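PDB 3MZK: COPII coat assembly protein SEC16 from Saccharomyces cerevisiae, which helps to initiate assembly of the COPII coat that forms transport vesicles at the endoplasmic reticulum and selects their cargo. Local coordinates for residues B[66-72]-B[377-381]; B[336-340]-B[352-358]. One frame throughout, in Å; residues are numbered along the deposited sequence.

Interaction 1: residues B[66-72]-B[377-381]; sequences FPGPLGS and KYTDY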
loop_
_atom_site.group_PDB
_atom_site.type_symbol
_atom_site.label_atom_id
_atom_site.label_comp_id
_atom_site.label_asym_id
_atom_site.label_seq_id
_atom_site.Cartn_x
_atom_site.Cartn_y
_atom_site.Cartn_z
ATOM N N PHE B 66 1.521 -13.808 -43.631
ATOM C CA PHE B 66 1.274 -12.908 -42.505
ATOM C C PHE B 66 0.306 -11.798 -42.902
ATOM O O PHE B 66 0.497 -11.138 -43.925
ATOM C CB PHE B 66 2.595 -12.316 -42.007
ATOM C CG PHE B 66 2.479 -11.551 -40.719
ATOM C CD1 PHE B 66 2.118 -12.193 -39.547
ATOM C CD2 PHE B 66 2.758 -10.194 -40.673
ATOM C CE1 PHE B 66 2.020 -11.490 -38.351
ATOM C CE2 PHE B 66 2.662 -9.490 -39.482
ATOM C CZ PHE B 66 2.291 -10.140 -38.322
ATOM N N PRO B 67 -0.747 -11.599 -42.092
ATOM C CA PRO B 67 -1.839 -10.650 -42.343
ATOM C C PRO B 67 -1.390 -9.192 -42.344
ATOM O O PRO B 67 -1.595 -8.502 -41.349
ATOM C CB PRO B 67 -2.795 -10.893 -41.168
ATOM C CG PRO B 67 -2.472 -12.259 -40.682
ATOM C CD PRO B 67 -0.996 -12.408 -40.887
ATOM N N GLY B 68 -0.802 -8.742 -43.452
ATOM C CA GLY B 68 -0.385 -7.360 -43.619
ATOM C C GLY B 68 0.216 -6.742 -42.372
ATOM O O GLY B 68 0.649 -7.458 -41.469
ATOM N N PRO B 69 0.262 -5.403 -42.321
ATOM C CA PRO B 69 0.722 -4.692 -41.123
ATOM C C PRO B 69 -0.331 -4.733 -40.023
ATOM O O PRO B 69 -1.419 -4.194 -40.214
ATOM C CB PRO B 69 0.891 -3.248 -41.611
ATOM C CG PRO B 69 0.872 -3.319 -43.105
ATOM C CD PRO B 69 0.014 -4.487 -43.444
ATOM N N LEU B 70 -0.025 -5.368 -38.896
ATOM C CA LEU B 70 -0.935 -5.332 -37.755
ATOM C C LEU B 70 -1.007 -3.901 -37.251
ATOM O O LEU B 70 -0.089 -3.114 -37.478
ATOM C CB LEU B 70 -0.440 -6.242 -36.634
ATOM C CG LEU B 70 -0.121 -7.683 -37.011
ATOM C CD1 LEU B 70 0.368 -8.439 -35.792
ATOM C CD2 LEU B 70 -1.344 -8.349 -37.605
ATOM N N GLY B 71 -2.084 -3.556 -36.561
ATOM C CA GLY B 71 -2.233 -2.199 -36.074
ATOM C C GLY B 71 -2.808 -1.309 -37.154
ATOM O O GLY B 71 -3.572 -0.389 -36.870
ATOM N N SER B 72 -2.423 -1.570 -38.399
ATOM C CA SER B 72 -3.147 -1.002 -39.523
ATOM C C SER B 72 -4.574 -1.440 -39.275
ATOM O O SER B 72 -4.832 -2.628 -39.088
ATOM C CB SER B 72 -2.642 -1.568 -40.848
ATOM O OG SER B 72 -3.660 -2.293 -41.514
ATOM N N LYS B 377 1.801 -1.794 -48.535
ATOM C CA LYS B 377 0.922 -1.797 -47.366
ATOM C C LYS B 377 1.705 -1.381 -46.133
ATOM O O LYS B 377 1.181 -0.697 -45.260
ATOM C CB LYS B 377 0.287 -3.172 -47.143
ATOM C CG LYS B 377 -0.955 -3.437 -47.979
ATOM C CD LYS B 377 -1.640 -4.727 -47.551
ATOM C CE LYS B 377 -2.954 -4.927 -48.285
ATOM N NZ LYS B 377 -3.687 -6.119 -47.776
ATOM N N TYR B 378 2.969 -1.791 -46.076
ATOM C CA TYR B 378 3.845 -1.454 -44.957
ATOM C C TYR B 378 4.418 -0.045 -45.050
ATOM O O TYR B 378 4.320 0.731 -44.103
ATOM C CB TYR B 378 4.975 -2.473 -44.824
ATOM C CG TYR B 378 4.651 -3.598 -43.872
ATOM C CD1 TYR B 378 4.996 -3.516 -42.527
ATOM C CD2 TYR B 378 3.982 -4.732 -44.310
ATOM C CE1 TYR B 378 4.690 -4.541 -41.648
ATOM C CE2 TYR B 378 3.674 -5.761 -43.440
ATOM C CZ TYR B 378 4.029 -5.662 -42.113
ATOM O OH TYR B 378 3.721 -6.691 -41.248
ATOM N N THR B 379 5.016 0.286 -46.187
ATOM C CA THR B 379 5.589 1.615 -46.366
ATOM C C THR B 379 4.542 2.703 -46.114
ATOM O O THR B 379 4.825 3.712 -45.469
ATOM C CB THR B 379 6.227 1.796 -47.764
ATOM O OG1 THR B 379 5.207 1.835 -48.770
ATOM C CG2 THR B 379 7.198 0.662 -48.057
ATOM N N ASP B 380 3.330 2.489 -46.611
ATOM C CA ASP B 380 2.248 3.442 -46.396
ATOM C C ASP B 380 1.905 3.583 -44.915
ATOM O O ASP B 380 1.901 4.692 -44.370
ATOM C CB ASP B 380 1.012 3.042 -47.200
ATOM C CG ASP B 380 1.117 3.441 -48.661
ATOM O OD1 ASP B 380 2.200 3.897 -49.087
ATOM O OD2 ASP B 380 0.114 3.294 -49.389
ATOM N N TYR B 381 1.620 2.460 -44.264
ATOM C CA TYR B 381 1.321 2.479 -42.843
ATOM C C TYR B 381 2.462 3.108 -42.058
ATOM O O TYR B 381 2.236 3.910 -41.149
ATOM C CB TYR B 381 1.049 1.067 -42.323
ATOM C CG TYR B 381 1.025 0.980 -40.814
ATOM C CD1 TYR B 381 -0.068 1.437 -40.085
ATOM C CD2 TYR B 381 2.098 0.442 -40.115
ATOM C CE1 TYR B 381 -0.088 1.360 -38.704
ATOM C CE2 TYR B 381 2.088 0.360 -38.735
ATOM C CZ TYR B 381 0.992 0.821 -38.036
ATOM O OH TYR B 381 0.979 0.737 -36.660
#

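Interaction 2: residues B[336-340]-B[352-358]; sequences DEIYE and FSSILPQ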
loop_
_atom_site.group_PDB
_atom_site.type_symbol
_atom_site.label_atom_id
_atom_site.label_comp_id
_atom_site.label_asym_id
_atom_site.label_seq_id
_atom_site.Cartn_x
_atom_site.Cartn_y
_atom_site.Cartn_z
ATOM N N ASP B 336 7.895 -9.759 -32.802
ATOM C CA ASP B 336 7.945 -8.380 -32.341
ATOM C C ASP B 336 6.694 -7.591 -32.702
ATOM O O ASP B 336 6.176 -6.837 -31.878
ATOM C CB ASP B 336 9.196 -7.670 -32.850
ATOM C CG ASP B 336 10.438 -8.069 -32.082
ATOM O OD1 ASP B 336 10.286 -8.589 -30.958
ATOM O OD2 ASP B 336 11.561 -7.862 -32.597
ATOM N N GLU B 337 6.191 -7.768 -33.919
ATOM C CA GLU B 337 4.995 -7.030 -34.325
ATOM C C GLU B 337 3.734 -7.538 -33.629
ATOM O O GLU B 337 2.854 -6.755 -33.273
ATOM C CB GLU B 337 4.811 -7.037 -35.842
ATOM C CG GLU B 337 3.624 -6.204 -36.283
ATOM C CD GLU B 337 3.629 -5.908 -37.765
ATOM O OE1 GLU B 337 4.620 -6.254 -38.442
ATOM O OE2 GLU B 337 2.637 -5.321 -38.249
ATOM N N ILE B 338 3.654 -8.849 -33.434
ATOM C CA ILE B 338 2.548 -9.446 -32.692
ATOM C C ILE B 338 2.548 -8.982 -31.234
ATOM O O ILE B 338 1.506 -8.599 -30.687
ATOM C CB ILE B 338 2.608 -10.981 -32.748
ATOM C CG1 ILE B 338 2.326 -11.457 -34.177
ATOM C CG2 ILE B 338 1.623 -11.594 -31.753
ATOM C CD1 ILE B 338 2.475 -12.949 -34.383
ATOM N N TYR B 339 3.722 -9.014 -30.613
ATOM C CA TYR B 339 3.884 -8.542 -29.244
ATOM C C TYR B 339 3.448 -7.085 -29.143
ATOM O O TYR B 339 2.860 -6.674 -28.145
ATOM C CB TYR B 339 5.340 -8.702 -28.806
ATOM C CG TYR B 339 5.594 -8.487 -27.334
ATOM C CD1 TYR B 339 4.889 -9.207 -26.373
ATOM C CD2 TYR B 339 6.564 -7.586 -26.901
ATOM C CE1 TYR B 339 5.127 -9.022 -25.015
ATOM C CE2 TYR B 339 6.811 -7.394 -25.547
ATOM C CZ TYR B 339 6.088 -8.116 -24.610
ATOM O OH TYR B 339 6.325 -7.931 -23.268
ATOM N N GLU B 340 3.722 -6.306 -30.184
ATOM C CA GLU B 340 3.311 -4.906 -30.201
ATOM C C GLU B 340 1.795 -4.791 -30.280
ATOM O O GLU B 340 1.180 -4.004 -29.556
ATOM C CB GLU B 340 3.945 -4.170 -31.377
ATOM C CG GLU B 340 3.609 -2.692 -31.432
ATOM C CD GLU B 340 4.127 -2.031 -32.693
ATOM O OE1 GLU B 340 3.914 -2.597 -33.786
ATOM O OE2 GLU B 340 4.751 -0.952 -32.594
ATOM N N PHE B 352 6.090 0.606 -30.021
ATOM C CA PHE B 352 7.528 0.547 -29.762
ATOM C C PHE B 352 8.334 1.197 -30.890
ATOM O O PHE B 352 8.482 0.629 -31.973
ATOM C CB PHE B 352 8.001 -0.900 -29.578
ATOM C CG PHE B 352 7.249 -1.664 -28.531
ATOM C CD1 PHE B 352 7.331 -1.305 -27.198
ATOM C CD2 PHE B 352 6.476 -2.764 -28.877
ATOM C CE1 PHE B 352 6.636 -2.016 -26.223
ATOM C CE2 PHE B 352 5.782 -3.481 -27.911
ATOM C CZ PHE B 352 5.863 -3.104 -26.580
ATOM N N SER B 353 8.856 2.388 -30.630
ATOM C CA SER B 353 9.730 3.061 -31.578
ATOM C C SER B 353 10.938 2.197 -31.917
ATOM O O SER B 353 11.404 2.184 -33.057
ATOM C CB SER B 353 10.202 4.393 -30.999
ATOM O OG SER B 353 9.104 5.247 -30.753
ATOM N N SER B 354 11.443 1.475 -30.924
ATOM C CA SER B 354 12.682 0.725 -31.090
ATOM C C SER B 354 12.612 -0.313 -32.210
ATOM O O SER B 354 13.645 -0.768 -32.696
ATOM C CB SER B 354 13.090 0.054 -29.777
ATOM O OG SER B 354 12.131 -0.908 -29.385
ATOM N N ILE B 355 11.402 -0.685 -32.620
ATOM C CA ILE B 355 11.249 -1.713 -33.643
ATOM C C ILE B 355 10.838 -1.172 -35.015
ATOM O O ILE B 355 10.690 -1.939 -35.967
ATOM C CB ILE B 355 10.262 -2.829 -33.221
ATOM C CG1 ILE B 355 8.820 -2.332 -33.287
ATOM C CG2 ILE B 355 10.609 -3.356 -31.844
ATOM C CD1 ILE B 355 7.809 -3.442 -33.351
ATOM N N LEU B 356 10.656 0.140 -35.124
ATOM C CA LEU B 356 10.343 0.745 -36.418
ATOM C C LEU B 356 11.373 0.382 -37.491
ATOM O O LEU B 356 11.007 0.026 -38.613
ATOM C CB LEU B 356 10.195 2.262 -36.296
ATOM C CG LEU B 356 8.845 2.723 -35.743
ATOM C CD1 LEU B 356 8.902 4.160 -35.241
ATOM C CD2 LEU B 356 7.766 2.557 -36.801
ATOM N N PRO B 357 12.669 0.472 -37.156
ATOM C CA PRO B 357 13.679 0.018 -38.111
ATOM C C PRO B 357 13.403 -1.403 -38.585
ATOM O O PRO B 357 13.524 -1.676 -39.776
ATOM C CB PRO B 357 14.963 0.062 -37.289
ATOM C CG PRO B 357 14.725 1.164 -36.334
ATOM C CD PRO B 357 13.283 1.074 -35.962
ATOM N N GLN B 358 13.023 -2.288 -37.670
ATOM C CA GLN B 358 12.779 -3.681 -38.025
ATOM C C GLN B 358 11.603 -3.799 -38.981
ATOM O O GLN B 358 11.603 -4.655 -39.856
ATOM C CB GLN B 358 12.539 -4.535 -36.781
ATOM C CG GLN B 358 12.551 -6.033 -37.045
ATOM C CD GLN B 358 12.278 -6.853 -35.789
ATOM O OE1 GLN B 358 12.996 -7.808 -35.486
ATOM N NE2 GLN B 358 11.228 -6.488 -35.061
HETATM O O HOH W 1 6.625 0.447 -34.164
#

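Interaction 1: residues B[66-72]-B[377-381]
Pro69 lays its ring over one face of Tyr378 in a CH-pi contact, with CG of Pro69 3.7 Å from the centroid of the Tyr378 ring and 15° off its normal. The same proline reaches the helix backbone, its CG lying 3.4 Å from O of Lys377, and on the next turn CB of Pro69 is 4.2 Å from CD2 of Tyr381. It thus wedges between two tyrosines three residues apart on one helix. No hydrogen bond runs directly between the two segments, whose packing buries 332 Å². The hydroxyl of Tyr378 passes close to O of Gly68 (OH to O 3.2 Å) and meets the edge of Phe66 (OH to CE2 3.5 Å), but its hydrogen-bond partner is OE1 of Glu337, on helix 330-344, whose OE2 bonds Leu70 N. Farther along, the loop bends round Tyr381, with N of Ser72 3.8 Å from CE1 of Tyr381. Both glycines suit this winding path: Gly68 has positive phi, and a CB on Gly71 would be jammed against the preceding carbonyl and crowd the hydroxyl of Tyr381. The loop thereby joins the N-terminal part of the chain to the helical stack near its C-terminal end. It connects helix 61-65 to helix 77-94 and lies against helix 372-387, while Phe66 and Leu70 also pack on helix 330-344 and Tyr378 on helix 356-368.

Interaction 2: residues B[336-340]-B[352-358]
Two acidic side chains on one face of helix 330-344 accept hydrogen bonds from the segment leading into helix 356-368 and from its first turn. Gln358 NE2 donates to Asp336 OD2 at 2.8 Å; OE1 of Gln358 is bonded to Ser332 OG and OD1 of Asp336 to the backbone N of Ile324. One turn along, the backbone N of Phe352 donates to Glu340 OE2 at 3.3 Å. A water donates to both Glu340 OE2 (2.8 Å) and Phe352 O (2.9 Å), while Glu340 OE1 forms a salt bridge with Lys359, so both carboxylates are well satisfied. Ile355 fills the space between these polar links, its CD1 4.0 Å from O of Asp336 and 4.0 Å from CD of Glu340. Phe352 packs its ring edge near CA of Glu340 and also touches Tyr339, whose hydroxyl bonds to Val306 O. The buried contact joins helix 330-344 to the 3-10 turn 353-355 leading into helix 356-368, whose first residue, Leu356, packs on helices 372-387 and 394-409.

How the interactions relate
The centres of interactions 1 and 2 lie about 12 Å apart, on the same side of the chain's centre. Glu337 of helix 330-344 connects them directly: its OE2 is 2.7 Å from N of Leu70 and its OE1 is 3.0 Å from OH of Tyr378, both probable hydrogen bonds. Along the chain, 66-72 comes first, then both segments of interaction 2, then 377-381, so the long-range contact encloses the local one. Helices 330-344, 356-368 and 372-387 follow one another in the alpha-helical stack. Interaction 2 pairs the first two, and interaction 1 lays the distant N-terminal loop against the third, bringing early and late parts of this fragment, crystallised with Sec13, into contact.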